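Local coordinates for sugar ABC transporter substrate-binding protein, BlMnBP1 (Bifidobacterium animalis subsp. lactis ATCC 27673, PDB 6I5R) that probably captures manno-oligosaccharides such as mannobiose outside the cell and delivers them to the ABC transporter that imports them, at residues E64-M69 / V341-E346; L167-E172 / G311-T316; Y191-E196 / E266-K271. All blocks are in the same frame, centred on the assembly; numbering follows the deposited sequence.

Contact 1. Residues E64-M69 / V341-E346; sequences EDFNKM and VKWMTE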
loop_
_atom_site.group_PDB
_atom_site.type_symbol
_atom_site.label_atom_id
_atom_site.label_comp_id
_atom_site.label_asym_id
_atom_site.label_seq_id
_atom_site.Cartn_x
_atom_site.Cartn_y
_atom_site.Cartn_z
ATOM N N GLU A 64 16.005 19.322 5.418
ATOM C CA GLU A 64 17.331 19.899 5.613
ATOM C C GLU A 64 18.310 19.409 4.545
ATOM O O GLU A 64 19.062 20.205 3.962
ATOM C CB GLU A 64 17.815 19.540 7.013
ATOM C CG GLU A 64 19.226 19.884 7.268
ATOM C CD GLU A 64 19.638 19.490 8.658
ATOM O OE1 GLU A 64 19.221 20.198 9.592
ATOM O OE2 GLU A 64 20.360 18.471 8.831
ATOM N N ASP A 65 18.347 18.097 4.305
ATOM C CA ASP A 65 19.233 17.565 3.277
ATOM C C ASP A 65 18.896 18.146 1.913
ATOM O O ASP A 65 19.788 18.538 1.158
ATOM C CB ASP A 65 19.158 16.044 3.225
ATOM C CG ASP A 65 19.763 15.403 4.433
ATOM O OD1 ASP A 65 20.614 16.042 5.090
ATOM O OD2 ASP A 65 19.411 14.262 4.748
ATOM N N PHE A 66 17.603 18.190 1.573
ATOM C CA PHE A 66 17.192 18.798 0.322
ATOM C C PHE A 66 17.640 20.252 0.250
ATOM O O PHE A 66 18.041 20.741 -0.816
ATOM C CB PHE A 66 15.676 18.685 0.199
ATOM C CG PHE A 66 15.084 19.491 -0.931
ATOM C CD1 PHE A 66 15.185 19.048 -2.238
ATOM C CD2 PHE A 66 14.376 20.640 -0.678
ATOM C CE1 PHE A 66 14.610 19.746 -3.263
ATOM C CE2 PHE A 66 13.806 21.359 -1.714
ATOM C CZ PHE A 66 13.936 20.905 -3.005
ATOM N N ASN A 67 17.554 20.974 1.369
ATOM C CA ASN A 67 17.817 22.412 1.318
ATOM C C ASN A 67 19.304 22.705 1.161
ATOM O O ASN A 67 19.671 23.829 0.817
ATOM C CB ASN A 67 17.274 23.131 2.557
ATOM C CG ASN A 67 15.789 23.390 2.474
ATOM O OD1 ASN A 67 15.091 23.341 3.467
ATOM N ND2 ASN A 67 15.306 23.698 1.286
ATOM N N LYS A 68 20.165 21.722 1.385
ATOM C CA LYS A 68 21.570 21.923 1.047
ATOM C C LYS A 68 21.745 22.070 -0.454
ATOM O O LYS A 68 22.657 22.774 -0.922
ATOM C CB LYS A 68 22.414 20.768 1.575
ATOM C CG LYS A 68 22.284 20.538 3.108
ATOM C CD LYS A 68 23.278 19.519 3.584
ATOM C CE LYS A 68 22.812 18.782 4.826
ATOM N NZ LYS A 68 22.756 19.648 6.010
ATOM N N MET A 69 20.863 21.432 -1.230
ATOM C CA MET A 69 20.933 21.488 -2.680
ATOM C C MET A 69 20.070 22.602 -3.259
ATOM O O MET A 69 20.480 23.237 -4.244
ATOM C CB MET A 69 20.538 20.126 -3.265
ATOM C CG MET A 69 20.663 20.063 -4.782
ATOM S SD MET A 69 20.067 18.509 -5.476
ATOM C CE MET A 69 21.178 17.306 -4.732
ATOM N N VAL A 341 10.141 16.176 -5.735
ATOM C CA VAL A 341 9.790 14.772 -5.946
ATOM C C VAL A 341 10.975 14.012 -6.526
ATOM O O VAL A 341 11.294 12.893 -6.108
ATOM C CB VAL A 341 8.552 14.656 -6.854
ATOM C CG1 VAL A 341 8.357 13.219 -7.310
ATOM C CG2 VAL A 341 7.319 15.146 -6.138
ATOM N N LYS A 342 11.641 14.586 -7.516
ATOM C CA LYS A 342 12.766 13.868 -8.090
ATOM C C LYS A 342 13.880 13.707 -7.067
ATOM O O LYS A 342 14.549 12.665 -7.026
ATOM C CB LYS A 342 13.287 14.584 -9.334
ATOM C CG LYS A 342 14.352 13.788 -10.096
ATOM C CD LYS A 342 14.491 14.268 -11.552
ATOM C CE LYS A 342 15.351 13.339 -12.388
ATOM N NZ LYS A 342 15.416 13.789 -13.813
ATOM N N TRP A 343 14.093 14.728 -6.233
ATOM C CA TRP A 343 15.078 14.615 -5.161
ATOM C C TRP A 343 14.676 13.503 -4.200
ATOM O O TRP A 343 15.506 12.681 -3.791
ATOM C CB TRP A 343 15.249 15.960 -4.410
ATOM C CG TRP A 343 16.344 15.849 -3.368
ATOM C CD1 TRP A 343 17.689 15.966 -3.578
ATOM C CD2 TRP A 343 16.187 15.500 -1.992
ATOM N NE1 TRP A 343 18.370 15.745 -2.410
ATOM C CE2 TRP A 343 17.471 15.462 -1.418
ATOM C CE3 TRP A 343 15.080 15.248 -1.176
ATOM C CZ2 TRP A 343 17.685 15.133 -0.075
ATOM C CZ3 TRP A 343 15.292 14.953 0.172
ATOM C CH2 TRP A 343 16.583 14.891 0.701
ATOM N N MET A 344 13.402 13.487 -3.797
ATOM C CA MET A 344 12.921 12.400 -2.954
ATOM C C MET A 344 13.200 11.050 -3.602
ATOM O O MET A 344 13.667 10.114 -2.942
ATOM C CB MET A 344 11.426 12.564 -2.691
ATOM C CG MET A 344 11.072 13.600 -1.633
ATOM S SD MET A 344 11.861 13.348 -0.026
ATOM C CE MET A 344 11.315 11.681 0.452
ATOM N N THR A 345 12.935 10.936 -4.905
ATOM C CA THR A 345 13.064 9.655 -5.588
ATOM C C THR A 345 14.518 9.240 -5.742
ATOM O O THR A 345 14.875 8.101 -5.443
ATOM C CB THR A 345 12.387 9.715 -6.961
ATOM O OG1 THR A 345 11.014 10.063 -6.788
ATOM C CG2 THR A 345 12.477 8.369 -7.655
ATOM N N GLU A 346 15.380 10.151 -6.200
ATOM C CA GLU A 346 16.723 9.763 -6.605
ATOM C C GLU A 346 17.760 9.956 -5.518
ATOM O O GLU A 346 18.735 9.193 -5.483
ATOM C CB GLU A 346 17.170 10.554 -7.832
ATOM C CG GLU A 346 16.248 10.407 -9.003
ATOM C CD GLU A 346 16.955 10.597 -10.315
ATOM O OE1 GLU A 346 18.126 11.094 -10.330
ATOM O OE2 GLU A 346 16.349 10.213 -11.346
#

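Contact 2. Residues L167-E172 / G311-T316; sequences LPKTPE and GKQYAT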
loop_
_atom_site.group_PDB
_atom_site.type_symbol
_atom_site.label_atom_id
_atom_site.label_comp_id
_atom_site.label_asym_id
_atom_site.label_seq_id
_atom_site.Cartn_x
_atom_site.Cartn_y
_atom_site.Cartn_z
ATOM N N LEU A 167 7.442 -21.551 8.309
ATOM C CA LEU A 167 6.437 -20.520 8.107
ATOM C C LEU A 167 5.241 -21.088 7.347
ATOM O O LEU A 167 5.407 -21.915 6.441
ATOM C CB LEU A 167 7.039 -19.329 7.372
ATOM C CG LEU A 167 8.149 -18.657 8.194
ATOM C CD1 LEU A 167 8.821 -17.559 7.348
ATOM C CD2 LEU A 167 7.642 -18.076 9.502
ATOM N N PRO A 168 4.024 -20.679 7.702
ATOM C CA PRO A 168 2.837 -21.223 7.030
ATOM C C PRO A 168 2.753 -20.742 5.592
ATOM O O PRO A 168 3.078 -19.597 5.291
ATOM C CB PRO A 168 1.663 -20.678 7.864
ATOM C CG PRO A 168 2.203 -19.484 8.581
ATOM C CD PRO A 168 3.684 -19.794 8.822
ATOM N N LYS A 169 2.308 -21.632 4.707
ATOM C CA LYS A 169 2.249 -21.324 3.292
ATOM C C LYS A 169 0.871 -21.474 2.682
ATOM O O LYS A 169 0.709 -21.166 1.496
ATOM C CB LYS A 169 3.234 -22.220 2.532
ATOM C CG LYS A 169 4.697 -21.985 2.912
ATOM C CD LYS A 169 5.632 -23.032 2.288
ATOM C CE LYS A 169 5.528 -23.145 0.781
ATOM N NZ LYS A 169 6.083 -24.454 0.278
ATOM N N THR A 170 -0.102 -21.964 3.433
ATOM C CA THR A 170 -1.480 -22.110 3.003
ATOM C C THR A 170 -2.371 -21.532 4.086
ATOM O O THR A 170 -1.934 -21.338 5.224
ATOM C CB THR A 170 -1.831 -23.584 2.798
ATOM O OG1 THR A 170 -1.964 -24.174 4.099
ATOM C CG2 THR A 170 -0.714 -24.268 1.984
ATOM N N PRO A 171 -3.630 -21.251 3.767
ATOM C CA PRO A 171 -4.530 -20.750 4.816
ATOM C C PRO A 171 -4.725 -21.745 5.941
ATOM O O PRO A 171 -4.838 -21.346 7.109
ATOM C CB PRO A 171 -5.831 -20.472 4.054
ATOM C CG PRO A 171 -5.346 -20.076 2.669
ATOM C CD PRO A 171 -4.206 -21.066 2.417
ATOM N N GLU A 172 -4.765 -23.040 5.616
ATOM C CA GLU A 172 -5.000 -24.038 6.653
ATOM C C GLU A 172 -3.823 -24.113 7.619
ATOM O O GLU A 172 -4.019 -24.202 8.840
ATOM C CB GLU A 172 -5.287 -25.397 6.011
ATOM C CG GLU A 172 -6.538 -25.370 5.123
ATOM C CD GLU A 172 -6.278 -25.171 3.608
ATOM O OE1 GLU A 172 -5.380 -24.363 3.202
ATOM O OE2 GLU A 172 -7.025 -25.849 2.826
ATOM N N GLY A 311 2.265 -24.622 -6.134
ATOM C CA GLY A 311 3.565 -24.868 -5.549
ATOM C C GLY A 311 4.493 -23.681 -5.403
ATOM O O GLY A 311 5.630 -23.874 -4.956
ATOM N N LYS A 312 4.070 -22.464 -5.750
ATOM C CA LYS A 312 4.928 -21.300 -5.590
ATOM C C LYS A 312 4.170 -20.189 -4.875
ATOM O O LYS A 312 2.960 -20.040 -5.039
ATOM C CB LYS A 312 5.446 -20.769 -6.960
ATOM C CG LYS A 312 6.242 -19.445 -6.878
ATOM C CD LYS A 312 7.516 -19.553 -6.045
ATOM C CE LYS A 312 8.731 -18.885 -6.769
ATOM N NZ LYS A 312 10.058 -19.605 -6.556
ATOM N N GLN A 313 4.877 -19.444 -4.058
ATOM C CA GLN A 313 4.325 -18.266 -3.413
ATOM C C GLN A 313 4.692 -17.047 -4.238
ATOM O O GLN A 313 5.755 -17.006 -4.865
ATOM C CB GLN A 313 4.856 -18.126 -1.995
ATOM C CG GLN A 313 4.379 -19.223 -1.099
ATOM C CD GLN A 313 4.488 -18.843 0.333
ATOM O OE1 GLN A 313 3.481 -18.531 0.987
ATOM N NE2 GLN A 313 5.695 -18.895 0.856
ATOM N N TYR A 314 3.789 -16.060 -4.245
ATOM C CA TYR A 314 3.944 -14.834 -5.010
ATOM C C TYR A 314 3.739 -13.621 -4.115
ATOM O O TYR A 314 2.963 -13.660 -3.149
ATOM C CB TYR A 314 2.936 -14.753 -6.153
ATOM C CG TYR A 314 3.151 -15.748 -7.246
ATOM C CD1 TYR A 314 2.713 -17.040 -7.106
ATOM C CD2 TYR A 314 3.783 -15.391 -8.440
ATOM C CE1 TYR A 314 2.896 -17.975 -8.102
ATOM C CE2 TYR A 314 3.964 -16.316 -9.454
ATOM C CZ TYR A 314 3.529 -17.622 -9.258
ATOM O OH TYR A 314 3.681 -18.579 -10.227
ATOM N N ALA A 315 4.448 -12.544 -4.441
ATOM C CA ALA A 315 4.271 -11.262 -3.776
ATOM C C ALA A 315 4.386 -10.162 -4.821
ATOM O O ALA A 315 5.362 -10.112 -5.579
ATOM C CB ALA A 315 5.305 -11.069 -2.654
ATOM N N THR A 316 3.377 -9.293 -4.870
ATOM C CA THR A 316 3.376 -8.157 -5.783
ATOM C C THR A 316 4.168 -7.009 -5.175
ATOM O O THR A 316 4.000 -6.692 -3.998
ATOM C CB THR A 316 1.947 -7.677 -6.055
ATOM O OG1 THR A 316 1.210 -8.723 -6.707
ATOM C CG2 THR A 316 1.956 -6.406 -6.896
#

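Contact 3. Residues Y191-E196 / E266-K271; sequences YTNFVE and ESSKGK. With ZN (zinc ion), chain L; BMA (beta-D-mannopyranose), chain B.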
loop_
_atom_site.group_PDB
_atom_site.type_symbol
_atom_site.label_atom_id
_atom_site.label_comp_id
_atom_site.label_asym_id
_atom_site.label_seq_id
_atom_site.Cartn_x
_atom_site.Cartn_y
_atom_site.Cartn_z
ATOM N N TYR A 191 -3.708 -9.463 15.094
ATOM C CA TYR A 191 -4.304 -8.214 15.539
ATOM C C TYR A 191 -4.867 -7.516 14.320
ATOM O O TYR A 191 -4.145 -7.304 13.345
ATOM C CB TYR A 191 -3.265 -7.339 16.228
ATOM C CG TYR A 191 -3.814 -6.186 17.007
ATOM C CD1 TYR A 191 -4.247 -6.350 18.302
ATOM C CD2 TYR A 191 -3.859 -4.919 16.458
ATOM C CE1 TYR A 191 -4.731 -5.286 19.036
ATOM C CE2 TYR A 191 -4.331 -3.855 17.183
ATOM C CZ TYR A 191 -4.777 -4.037 18.473
ATOM O OH TYR A 191 -5.237 -2.970 19.212
ATOM N N THR A 192 -6.150 -7.175 14.363
ATOM C CA THR A 192 -6.787 -6.742 13.140
ATOM C C THR A 192 -6.579 -5.264 12.845
ATOM O O THR A 192 -6.681 -4.889 11.687
ATOM C CB THR A 192 -8.305 -6.960 13.164
ATOM O OG1 THR A 192 -8.866 -6.174 14.227
ATOM C CG2 THR A 192 -8.658 -8.400 13.341
ATOM N N ASN A 193 -6.309 -4.437 13.862
ATOM C CA ASN A 193 -6.339 -2.977 13.719
ATOM C C ASN A 193 -7.624 -2.545 13.022
ATOM O O ASN A 193 -7.634 -1.650 12.180
ATOM C CB ASN A 193 -5.108 -2.454 12.984
ATOM C CG ASN A 193 -3.968 -2.128 13.939
ATOM O OD1 ASN A 193 -4.154 -1.355 14.868
ATOM N ND2 ASN A 193 -2.803 -2.747 13.733
ATOM N N PHE A 194 -8.718 -3.182 13.426
ATOM C CA PHE A 194 -10.042 -2.888 12.897
ATOM C C PHE A 194 -10.306 -1.386 12.824
ATOM O O PHE A 194 -10.913 -0.903 11.866
ATOM C CB PHE A 194 -11.078 -3.596 13.794
ATOM C CG PHE A 194 -12.501 -3.272 13.488
ATOM C CD1 PHE A 194 -13.115 -2.153 14.062
ATOM C CD2 PHE A 194 -13.254 -4.099 12.674
ATOM C CE1 PHE A 194 -14.438 -1.865 13.790
ATOM C CE2 PHE A 194 -14.578 -3.808 12.404
ATOM C CZ PHE A 194 -15.165 -2.678 12.973
ATOM N N VAL A 195 -9.840 -0.625 13.815
ATOM C CA VAL A 195 -10.300 0.757 13.903
ATOM C C VAL A 195 -9.705 1.608 12.783
ATOM O O VAL A 195 -10.300 2.611 12.385
ATOM C CB VAL A 195 -9.995 1.358 15.292
ATOM C CG1 VAL A 195 -9.992 2.905 15.280
ATOM C CG2 VAL A 195 -11.010 0.857 16.313
ATOM N N GLU A 196 -8.536 1.244 12.270
ATOM C CA GLU A 196 -7.916 1.977 11.171
ATOM C C GLU A 196 -8.506 1.486 9.851
ATOM O O GLU A 196 -8.281 0.342 9.434
ATOM C CB GLU A 196 -6.403 1.802 11.186
ATOM C CG GLU A 196 -5.703 2.309 12.413
ATOM C CD GLU A 196 -5.860 3.811 12.638
ATOM O OE1 GLU A 196 -5.643 4.620 11.712
ATOM O OE2 GLU A 196 -6.194 4.183 13.770
ATOM N N GLU A 266 -1.122 2.772 17.135
ATOM C CA GLU A 266 0.188 3.209 17.602
ATOM C C GLU A 266 0.721 2.297 18.687
ATOM O O GLU A 266 1.913 1.986 18.703
ATOM C CB GLU A 266 0.119 4.642 18.114
ATOM C CG GLU A 266 -0.061 5.663 17.011
ATOM C CD GLU A 266 1.130 5.739 16.071
ATOM O OE1 GLU A 266 2.167 5.120 16.363
ATOM O OE2 GLU A 266 1.054 6.450 15.053
ATOM N N SER A 267 -0.143 1.873 19.611
ATOM C CA SER A 267 0.299 0.927 20.635
ATOM C C SER A 267 0.518 -0.460 20.056
ATOM O O SER A 267 1.310 -1.229 20.612
ATOM C CB SER A 267 -0.699 0.854 21.803
ATOM O OG SER A 267 -2.032 0.639 21.388
ATOM N N SER A 268 -0.156 -0.800 18.950
ATOM C CA SER A 268 0.051 -2.128 18.372
ATOM C C SER A 268 1.497 -2.313 17.929
ATOM O O SER A 268 2.011 -3.435 17.946
ATOM C CB SER A 268 -0.919 -2.368 17.206
ATOM O OG SER A 268 -0.461 -1.845 15.982
ATOM N N LYS A 269 2.177 -1.227 17.542
ATOM C CA LYS A 269 3.580 -1.335 17.173
ATOM C C LYS A 269 4.400 -1.857 18.344
ATOM O O LYS A 269 5.144 -2.835 18.221
ATOM C CB LYS A 269 4.118 0.032 16.712
ATOM C CG LYS A 269 3.552 0.531 15.384
ATOM C CD LYS A 269 3.953 1.969 15.191
ATOM C CE LYS A 269 3.130 2.627 14.077
ATOM N NZ LYS A 269 3.484 4.086 13.935
ATOM N N GLY A 270 4.269 -1.217 19.500
ATOM C CA GLY A 270 5.035 -1.650 20.650
ATOM C C GLY A 270 4.665 -3.059 21.073
ATOM O O GLY A 270 5.522 -3.838 21.502
ATOM N N LYS A 271 3.387 -3.406 20.947
ATOM C CA LYS A 271 2.943 -4.737 21.346
ATOM C C LYS A 271 3.560 -5.823 20.469
ATOM O O LYS A 271 3.941 -6.876 20.978
ATOM C CB LYS A 271 1.419 -4.820 21.293
ATOM C CG LYS A 271 0.701 -4.007 22.354
ATOM C CD LYS A 271 -0.776 -4.335 22.314
ATOM C CE LYS A 271 -1.587 -3.482 23.221
ATOM N NZ LYS A 271 -3.004 -3.660 22.883
HETATM ZN ZN ZN L . -6.452 6.682 11.615
HETATM C C1 BMA B . 1.615 6.766 11.411
HETATM C C2 BMA B . 2.514 5.827 10.569
HETATM C C3 BMA B . 1.892 5.639 9.191
HETATM C C4 BMA B . 0.414 5.364 9.289
HETATM C C5 BMA B . -0.283 6.392 10.191
HETATM C C6 BMA B . -1.771 6.155 10.277
HETATM O O1 BMA B . 2.198 6.724 12.674
HETATM O O2 BMA B . 2.501 4.515 11.218
HETATM O O3 BMA B . 2.515 4.626 8.479
HETATM O O4 BMA B . -0.186 5.424 7.994
HETATM O O5 BMA B . 0.308 6.335 11.480
HETATM O O6 BMA B . -2.330 7.374 10.781
HETATM O O HOH W 1 -3.027 -1.996 20.639
HETATM O O HOH W 2 -7.781 6.390 13.741
HETATM O O HOH W 3 -4.984 7.479 11.801
HETATM O O HOH W 4 -6.253 6.740 9.826
HETATM O O HOH W 5 -8.002 7.973 11.551
#

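Contact 1. Residues E64-M69 / V341-E346
An edge-to-face aromatic pair, Phe-66 against Trp-343, is the centre of this helix-helix packing in the alpha/beta lobe that carries the N-terminal strands of the solute-binding protein. No hydrogen bond crosses between the two segments. The edge of the phenyl ring is turned to the indole face, with planes at 64° and the phenyl centroid 5.3 Å from that of the five-membered indole ring. The contact is made by CD1, which comes to 3.6 Å from Trp-343 CG. Further along the same indole, Phe-66 CB lies over the six-membered ring, 3.6 Å from its centroid and only 8° off the ring normal, a CH-pi contact. One face of the tryptophan therefore takes both the CB and the ring edge of a single phenylalanine. With CG of Trp-343 anti to its backbone N (chi1 -176°), the indole extends across to the neighbouring helix until CZ2 is 3.5 Å from Phe-66 N. Helix 59-69 is the connection between the parallel strands 38-44 and 73-79, a beta-alpha-beta crossover, and helix 331-346 packs beside it, the axes of segments 64-69 and 341-346 coming within 11.1 Å. Phe-66 rests on Ile-73 and Val-75 of strand 73-79, and it makes a second edge-to-face pair with Phe-340, also of helix 331-346. Met-69 closes another flank: its CE sits at the indole edge, 3.9 Å from Trp-343 CD1, and its SD lies 5.0 Å from the centroid of the five-membered ring of Trp-343, an oblique Met-aromatic contact. Asp-65 offers no charge to this interface. Its CB lies 3.7 Å from Trp-343 CZ2, while its carboxylate forms a salt bridge with Lys-57.

Contact 2. Residues L167-E172 / G311-T316
Lys-169 and Gln-313 are where the two backbones come nearest, their CA atoms 7.7 Å apart, a gap too wide for main-chain pairing and bridged by side chains. The first of these residues sits in the loop leading to helix 171-184, the second at the approach to strand 314-325. The two side chains meet at about a right angle: the glutamine reaches over with its chain extended beyond CG and sets its amide against the base of the lysine. Gln-313 CD stands 4.1 Å from Lys-169 CG, an ordinary van der Waals distance. The lysine has its CG anti to the carbonyl carbon (chi1 -64°), which brings CG up to the glutamine amide before the chain bends at chi3. Lys-169 N is hydrogen-bonded to Glu-173 OE1, while Lys-169 O takes a bond from Thr-308 OG1, which Gln-313 also touches; Thr-170 is the N-cap of helix 171-184, its OG1 accepting from Glu-173 N. Opposite, backbone bonds from Gln-313 and Ala-315 to Glu-377 reach strand 377-379, and the contact joins the loop before helix 171-184 to the start of strand 314-325. Replacing Gln-313 with an alanine would probably leave CG of Lys-169 without its neighbour and open a gap between the loop and the strand. Neither a hydrogen bond nor a salt bridge links the segments, which implies plain van der Waals packing between them, the polar link nearby being that of Lys-169 O to Thr-308.

Contact 3. Residues Y191-E196 / E266-K271
Ser-268 of the facing helix approaches the ring of Tyr-191 obliquely, its CB 3.7 Å from Tyr-191 CE2, while CG of Asn-193 lies at the edge of that ring, in plane. With CG anti to the backbone N (chi1 -166°), the tyrosine ring reaches across to the helix. Its hydroxyl is bonded to Asp-264 N and to a water, 2.8 Å from OH, which donates to Ser-267 OG and accepts from Lys-271 NZ. The tyrosine thus reaches the lysine through water, not by direct bonding. Asn-193 ND2 donates to Ser-268 OG at 3.4 Å, a weak bond but nearly straight at 169°; that hydroxyl is also bonded to Trp-265 O.

The far side of the helix belongs to the mannobiose pocket. Glu-266 OE2 accepts from O1 of the mannose at 2.7 Å, and Lys-269 NZ donates to O2 of that sugar at 2.9 Å. A salt bridge of 2.9 Å joins Lys-269 NZ to Glu-266 OE1, met on the syn side but 34° out of the carboxylate plane; it fixes side by side the two polar ends, both of which bond the mannose. Gln-289 and Trp-265 add further bonds to the mannose. At the other end of the loop Glu-196 OE1 binds a zinc ion at 2.2 Å, waters completing the metal's shell, and is bonded to Trp-198 NE1.

Placed between strand 188-190 and helix 197-201, the loop packs against helix 265-273, with Met-280 of strand 277-283 touching both Asn-193 and Ser-268 and Ile-277 touching Tyr-191 and Lys-271.

How the contacts relate
Contacts 1 and 2 lie on opposite sides of the chain's centre, about 38 Å apart between centres, yet they are joined along the chain: strand 314-325, whose start belongs to contact 2, is followed in the chain by helix 331-346 of contact 1. Contact 3 is the buried one and the only one of the three holding residues of the sugar pocket; contacts 1 and 2 are partly buried. Their chemistry follows their place. Two helices beside a sheet meet through aromatic rings and a methionine in contact 1, a lysine CG meets an amide at a partly exposed margin in contact 2, and contact 3 adds hydroxyls, water and a weak hydrogen bond.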